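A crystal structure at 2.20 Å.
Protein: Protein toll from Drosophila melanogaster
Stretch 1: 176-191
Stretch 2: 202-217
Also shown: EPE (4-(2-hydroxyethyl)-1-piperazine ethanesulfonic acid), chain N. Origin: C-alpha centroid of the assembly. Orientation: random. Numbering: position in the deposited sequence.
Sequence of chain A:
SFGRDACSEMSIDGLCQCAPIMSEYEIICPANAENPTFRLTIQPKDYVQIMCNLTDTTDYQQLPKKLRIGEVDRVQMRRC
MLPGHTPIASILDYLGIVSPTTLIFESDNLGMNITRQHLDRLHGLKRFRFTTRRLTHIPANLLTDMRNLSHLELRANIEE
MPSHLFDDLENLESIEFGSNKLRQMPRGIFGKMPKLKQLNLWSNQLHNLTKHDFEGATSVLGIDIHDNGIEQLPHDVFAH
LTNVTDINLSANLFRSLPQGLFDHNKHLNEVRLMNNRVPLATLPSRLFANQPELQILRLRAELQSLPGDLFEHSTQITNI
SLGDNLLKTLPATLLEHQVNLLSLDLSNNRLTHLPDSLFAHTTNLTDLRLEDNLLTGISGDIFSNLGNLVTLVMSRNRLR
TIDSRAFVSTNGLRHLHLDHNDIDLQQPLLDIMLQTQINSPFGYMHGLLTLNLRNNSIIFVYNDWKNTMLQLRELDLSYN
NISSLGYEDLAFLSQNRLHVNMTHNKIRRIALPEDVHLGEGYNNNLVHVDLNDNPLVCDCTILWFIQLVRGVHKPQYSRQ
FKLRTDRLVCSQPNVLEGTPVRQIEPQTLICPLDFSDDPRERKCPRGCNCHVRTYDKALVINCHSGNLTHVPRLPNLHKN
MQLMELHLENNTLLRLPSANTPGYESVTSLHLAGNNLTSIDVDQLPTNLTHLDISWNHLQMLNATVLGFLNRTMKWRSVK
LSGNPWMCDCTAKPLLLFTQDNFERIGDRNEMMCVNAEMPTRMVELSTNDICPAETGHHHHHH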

# COMPACT_ATOMS: atom_id res chain seq x y z
N GLU A 176 -23.11 -6.77 29.55
CA GLU A 176 -23.14 -6.50 28.14
C GLU A 176 -24.59 -6.64 27.69
O GLU A 176 -25.06 -7.76 27.47
N PHE A 177 -25.31 -5.52 27.62
CA PHE A 177 -26.70 -5.52 27.13
C PHE A 177 -26.80 -4.78 25.82
O PHE A 177 -27.89 -4.35 25.42
N GLY A 178 -25.66 -4.62 25.15
CA GLY A 178 -25.63 -3.95 23.87
C GLY A 178 -26.56 -4.62 22.87
O GLY A 178 -26.73 -5.84 22.90
N SER A 179 -27.18 -3.82 22.02
CA SER A 179 -28.00 -4.29 20.91
C SER A 179 -29.30 -4.94 21.36
O SER A 179 -29.67 -6.03 20.93
N ASN A 180 -30.01 -4.24 22.24
CA ASN A 180 -31.32 -4.69 22.67
C ASN A 180 -32.29 -3.58 22.34
O ASN A 180 -32.07 -2.83 21.39
N LYS A 181 -33.37 -3.49 23.10
CA LYS A 181 -34.36 -2.45 22.85
C LYS A 181 -34.67 -1.66 24.13
O LYS A 181 -35.79 -1.19 24.33
N LEU A 182 -33.66 -1.52 24.99
CA LEU A 182 -33.89 -0.87 26.29
C LEU A 182 -34.26 0.61 26.16
O LEU A 182 -33.58 1.37 25.47
N ARG A 183 -35.33 1.01 26.83
CA ARG A 183 -35.78 2.41 26.80
C ARG A 183 -35.45 3.14 28.09
O ARG A 183 -35.34 4.38 28.11
N GLN A 184 -35.36 2.38 29.18
CA GLN A 184 -35.11 2.94 30.49
C GLN A 184 -34.07 2.11 31.24
O GLN A 184 -34.02 0.89 31.08
N MET A 185 -33.26 2.78 32.05
CA MET A 185 -32.45 2.08 33.04
C MET A 185 -33.35 1.44 34.10
O MET A 185 -34.21 2.11 34.67
N PRO A 186 -33.15 0.15 34.36
CA PRO A 186 -33.84 -0.49 35.49
C PRO A 186 -33.48 0.23 36.78
O PRO A 186 -32.34 0.64 36.95
N ARG A 187 -34.45 0.41 37.68
CA ARG A 187 -34.21 1.18 38.89
C ARG A 187 -33.68 0.33 40.03
O ARG A 187 -34.00 -0.85 40.14
N GLY A 188 -32.87 0.97 40.88
CA GLY A 188 -32.34 0.36 42.09
C GLY A 188 -31.57 -0.94 41.91
O GLY A 188 -31.70 -1.85 42.73
N ILE A 189 -30.78 -1.05 40.85
CA ILE A 189 -30.06 -2.30 40.60
C ILE A 189 -28.61 -2.29 41.08
O ILE A 189 -28.06 -3.32 41.46
N PHE A 190 -28.00 -1.12 41.07
CA PHE A 190 -26.57 -1.01 41.36
C PHE A 190 -26.18 -1.40 42.79
O PHE A 190 -25.07 -1.91 43.03
N GLY A 191 -27.09 -1.20 43.73
CA GLY A 191 -26.88 -1.66 45.10
C GLY A 191 -26.78 -3.18 45.17
O GLY A 191 -26.27 -3.73 46.13
N TRP A 202 -24.80 -0.06 24.62
CA TRP A 202 -24.80 0.51 23.26
C TRP A 202 -25.90 -0.10 22.41
O TRP A 202 -26.37 -1.22 22.69
N SER A 203 -26.32 0.64 21.39
CA SER A 203 -27.34 0.18 20.44
C SER A 203 -28.62 -0.22 21.15
O SER A 203 -29.16 -1.30 20.91
N ASN A 204 -29.07 0.65 22.04
CA ASN A 204 -30.37 0.52 22.66
C ASN A 204 -31.18 1.75 22.28
O ASN A 204 -30.88 2.39 21.28
N GLN A 205 -32.20 2.10 23.06
CA GLN A 205 -32.95 3.30 22.72
C GLN A 205 -33.20 4.10 23.99
O GLN A 205 -34.34 4.46 24.31
N LEU A 206 -32.10 4.37 24.70
CA LEU A 206 -32.13 5.07 25.98
C LEU A 206 -32.17 6.59 25.78
O LEU A 206 -31.16 7.27 25.91
N HIS A 207 -33.36 7.09 25.49
CA HIS A 207 -33.59 8.49 25.16
C HIS A 207 -33.98 9.34 26.37
O HIS A 207 -34.44 10.46 26.21
N ASN A 208 -33.83 8.81 27.58
CA ASN A 208 -34.29 9.53 28.76
C ASN A 208 -33.40 9.33 29.99
O ASN A 208 -33.89 9.25 31.10
N LEU A 209 -32.10 9.24 29.77
CA LEU A 209 -31.17 9.04 30.87
C LEU A 209 -31.11 10.29 31.73
O LEU A 209 -31.03 11.41 31.20
N THR A 210 -31.22 10.10 33.04
CA THR A 210 -31.07 11.17 34.02
C THR A 210 -30.15 10.69 35.14
O THR A 210 -29.86 9.49 35.26
N LYS A 211 -29.72 11.65 35.96
CA LYS A 211 -28.78 11.42 37.05
C LYS A 211 -29.21 10.26 37.97
O LYS A 211 -28.40 9.39 38.30
N HIS A 212 -30.48 10.22 38.32
CA HIS A 212 -31.01 9.19 39.20
C HIS A 212 -30.82 7.77 38.65
O HIS A 212 -30.82 6.80 39.42
N ASP A 213 -30.68 7.64 37.33
CA ASP A 213 -30.52 6.34 36.71
C ASP A 213 -29.25 5.63 37.22
O ASP A 213 -29.19 4.39 37.26
N PHE A 214 -28.25 6.40 37.62
CA PHE A 214 -26.99 5.81 38.04
C PHE A 214 -26.75 5.95 39.54
O PHE A 214 -25.62 5.84 40.01
N GLU A 215 -27.82 6.17 40.30
CA GLU A 215 -27.70 6.23 41.76
C GLU A 215 -27.12 4.94 42.34
O GLU A 215 -27.62 3.84 42.10
N GLY A 216 -26.05 5.08 43.11
CA GLY A 216 -25.40 3.91 43.69
C GLY A 216 -24.30 3.30 42.82
O GLY A 216 -23.66 2.34 43.23
N ALA A 217 -24.07 3.86 41.64
CA ALA A 217 -23.12 3.25 40.70
C ALA A 217 -21.67 3.73 40.85
O ALA A 217 -20.98 3.94 39.87

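How does Trp 202 sit against the first stretch? Its CA-to-CB bond runs sideways, but chi1 p with chi2 at -82° swings the indole across Gly 178, whose CA lies over the face of the five-membered ring, 3.8 Å from its centroid. A CB on Gly 178 would fall about 2.2 Å from Trp 202 CE2, so the ring takes the space a side chain would need. Trp 202 NE1 donates to Glu 176 OE1 at 3.2 Å, while Glu 176 OE2, positioned by chi1 t and chi2 p, accepts from Gly 178 N at 2.7 Å.

What does Asn 204 do with its amide? With chi1 m and chi2 at -72° it reaches the neighbouring backbone: Asn 204 ND2 donates to Phe 177 O at 3.1 Å, and Asn 204 OD1 accepts from Leu 182 N at 2.9 Å. Asn 180, in nearly the same rotamer, sends its own ND2 to Phe 177 O at 2.7 Å.

Where do the apolar side chains meet? Met 185 points toward the second stretch, and its t, p, p conformation places CE 3.4 Å from Phe 214 CE1 and 3.8 Å from Leu 209 CD2. Phe 190, chi1 m, also points in; Ala 217 CB covers one ring face, 3.8 Å from the centroid.

How are the polar margins closed? Arg 187, m, m, t, extends NH1 to Asp 213 OD1 in a 2.4 Å salt bridge, unusually short and involving a poorly ordered arginine. Asp 213 OD2 accepts from Thr 210 N at 3.1 Å. Water 3 links Arg 183 NH1 (2.6 Å) to Gln 205 OE1 (3.1 Å), and EPE, probably from the crystallisation liquor, places O8 2.8 Å from Gln 205 OE1 and donates from N4 to Asn 180 O at 3.2 Å.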

# COMPACT_ATOMS: atom_id res chain seq x y z
CB GLU A 176 -22.21 -7.47 27.38
CG GLU A 176 -22.26 -7.32 25.82
CD GLU A 176 -22.02 -5.88 25.36
OE1 GLU A 176 -20.87 -5.55 24.98
OE2 GLU A 176 -22.98 -5.07 25.41
CB PHE A 177 -27.65 -4.86 28.14
CG PHE A 177 -27.87 -5.67 29.39
CD1 PHE A 177 -27.52 -7.02 29.43
CD2 PHE A 177 -28.45 -5.09 30.53
CE1 PHE A 177 -27.71 -7.80 30.59
CE2 PHE A 177 -28.63 -5.85 31.72
CZ PHE A 177 -28.29 -7.22 31.73
CB SER A 179 -27.21 -5.20 19.97
OG SER A 179 -27.78 -5.15 18.67
CB ASN A 180 -31.31 -5.06 24.15
CG ASN A 180 -30.74 -6.45 24.40
OD1 ASN A 180 -31.37 -7.46 24.08
ND2 ASN A 180 -29.52 -6.50 24.94
CB LYS A 181 -35.65 -3.06 22.26
CG LYS A 181 -35.54 -3.50 20.78
CD LYS A 181 -36.86 -4.18 20.35
CE LYS A 181 -36.92 -4.48 18.84
NZ LYS A 181 -38.24 -5.10 18.42
CB LEU A 182 -32.68 -1.06 27.22
CG LEU A 182 -32.51 -2.51 27.67
CD1 LEU A 182 -31.15 -2.76 28.29
CD2 LEU A 182 -33.64 -2.91 28.63
CB ARG A 183 -37.28 2.50 26.62
CG ARG A 183 -37.80 1.90 25.35
CD ARG A 183 -38.87 0.86 25.65
NE ARG A 183 -39.81 0.79 24.54
CZ ARG A 183 -39.62 0.09 23.42
NH1 ARG A 183 -38.51 -0.64 23.27
NH2 ARG A 183 -40.54 0.11 22.47
CB GLN A 184 -36.42 2.98 31.33
CG GLN A 184 -37.61 3.65 30.64
CD GLN A 184 -37.41 5.15 30.45
OE1 GLN A 184 -36.55 5.76 31.11
NE2 GLN A 184 -38.19 5.76 29.55
CB MET A 185 -31.48 3.05 33.72
CG MET A 185 -30.37 2.36 34.49
SD MET A 185 -29.17 1.66 33.34
CE MET A 185 -28.62 3.16 32.55
CB PRO A 186 -33.26 -1.92 35.49
CG PRO A 186 -32.80 -2.13 34.09
CD PRO A 186 -32.29 -0.79 33.63
CB ARG A 187 -35.50 1.87 39.34
CG ARG A 187 -35.96 2.99 38.41
CD ARG A 187 -34.93 4.11 38.30
NE ARG A 187 -35.55 5.34 37.80
CZ ARG A 187 -34.89 6.43 37.46
NH1 ARG A 187 -33.57 6.46 37.55
NH2 ARG A 187 -35.53 7.51 37.02
CB ILE A 189 -30.11 -2.71 39.10
CG1 ILE A 189 -29.32 -1.71 38.25
CG2 ILE A 189 -31.55 -2.83 38.63
CD1 ILE A 189 -29.34 -2.05 36.76
CB PHE A 190 -26.08 0.38 41.00
CG PHE A 190 -26.17 0.68 39.54
CD1 PHE A 190 -25.29 0.10 38.65
CD2 PHE A 190 -27.14 1.55 39.06
CE1 PHE A 190 -25.37 0.38 37.30
CE2 PHE A 190 -27.23 1.83 37.72
CZ PHE A 190 -26.34 1.24 36.83
CB TRP A 202 -23.42 0.33 22.58
CG TRP A 202 -22.91 -1.08 22.66
CD1 TRP A 202 -22.27 -1.66 23.73
CD2 TRP A 202 -23.01 -2.09 21.66
NE1 TRP A 202 -21.95 -2.97 23.44
CE2 TRP A 202 -22.40 -3.26 22.17
CE3 TRP A 202 -23.54 -2.12 20.37
CZ2 TRP A 202 -22.34 -4.45 21.45
CZ3 TRP A 202 -23.46 -3.30 19.64
CH2 TRP A 202 -22.86 -4.44 20.18
CB SER A 203 -26.83 -0.97 19.57
OG SER A 203 -25.84 -0.54 18.66
CB ASN A 204 -30.24 0.34 24.17
CG ASN A 204 -29.94 -1.09 24.54
OD1 ASN A 204 -30.83 -1.94 24.44
ND2 ASN A 204 -28.69 -1.39 24.92
CB GLN A 205 -34.23 2.99 21.90
CG GLN A 205 -35.16 1.92 22.50
CD GLN A 205 -36.36 1.57 21.60
OE1 GLN A 205 -36.31 0.63 20.82
NE2 GLN A 205 -37.44 2.33 21.72
CB LEU A 206 -30.91 4.67 26.82
CG LEU A 206 -30.84 3.19 27.23
CD1 LEU A 206 -29.41 2.85 27.65
CD2 LEU A 206 -31.84 2.86 28.36
CB HIS A 207 -34.72 8.59 24.13
CG HIS A 207 -34.48 7.77 22.90
ND1 HIS A 207 -35.48 7.43 22.02
CD2 HIS A 207 -33.34 7.25 22.39
CE1 HIS A 207 -34.97 6.73 21.03
NE2 HIS A 207 -33.67 6.60 21.23
CB ASN A 208 -35.74 9.15 29.10
CG ASN A 208 -36.74 9.60 28.03
OD1 ASN A 208 -37.29 8.78 27.29
ND2 ASN A 208 -36.97 10.91 27.95
CB LEU A 209 -29.77 8.69 30.34
CG LEU A 209 -29.59 7.34 29.67
CD1 LEU A 209 -28.17 7.24 29.12
CD2 LEU A 209 -29.89 6.17 30.64
CB THR A 210 -32.44 11.62 34.62
OG1 THR A 210 -33.15 10.48 35.13
CG2 THR A 210 -33.31 12.29 33.57
CB LYS A 211 -28.62 12.72 37.84
CG LYS A 211 -28.06 12.61 39.23
CD LYS A 211 -27.96 14.02 39.85
CE LYS A 211 -27.71 13.96 41.36
NZ LYS A 211 -27.31 15.28 41.94
CB HIS A 212 -32.49 9.45 39.50
CG HIS A 212 -33.07 8.52 40.54
ND1 HIS A 212 -32.69 8.56 41.86
CD2 HIS A 212 -33.99 7.54 40.44
CE1 HIS A 212 -33.36 7.64 42.53
NE2 HIS A 212 -34.16 7.00 41.69
CB ASP A 213 -30.49 6.45 35.17
CG ASP A 213 -31.89 6.64 34.56
OD1 ASP A 213 -32.89 6.32 35.23
OD2 ASP A 213 -31.98 7.09 33.39
CB PHE A 214 -25.82 6.40 37.25
CG PHE A 214 -25.99 6.28 35.76
CD1 PHE A 214 -25.82 5.07 35.13
CD2 PHE A 214 -26.34 7.39 35.01
CE1 PHE A 214 -25.99 4.96 33.76
CE2 PHE A 214 -26.50 7.29 33.64
CZ PHE A 214 -26.34 6.08 33.02
CB GLU A 215 -29.06 6.54 42.38
CG GLU A 215 -29.12 6.28 43.85
CD GLU A 215 -30.53 6.43 44.38
OE1 GLU A 215 -31.19 5.40 44.62
OE2 GLU A 215 -30.98 7.59 44.53
CB ALA A 217 -23.60 3.44 39.26
N1 EPE N . -31.76 -4.28 17.26
C2 EPE N . -33.12 -3.88 17.71
C3 EPE N . -33.28 -2.37 17.69
N4 EPE N . -32.20 -1.67 18.39
C5 EPE N . -30.87 -2.24 18.49
C6 EPE N . -30.73 -3.73 18.15
C7 EPE N . -32.27 -0.22 18.47
C8 EPE N . -33.59 0.21 19.09
O8 EPE N . -33.75 -0.46 20.31
C9 EPE N . -31.64 -5.75 17.37
C10 EPE N . -31.60 -6.42 16.01
S EPE N . -31.23 -8.20 16.09
O1S EPE N . -30.66 -8.55 17.40
O2S EPE N . -32.46 -8.95 15.92
O3S EPE N . -30.28 -8.54 15.04
O HOH W 1 -26.16 -2.98 17.06
O HOH W 2 -33.59 6.27 28.74
O HOH W 3 -38.68 -1.34 20.76
O HOH W 4 -36.50 6.06 26.05
O HOH W 5 -33.49 5.71 31.81
O HOH W 6 -30.74 2.36 38.41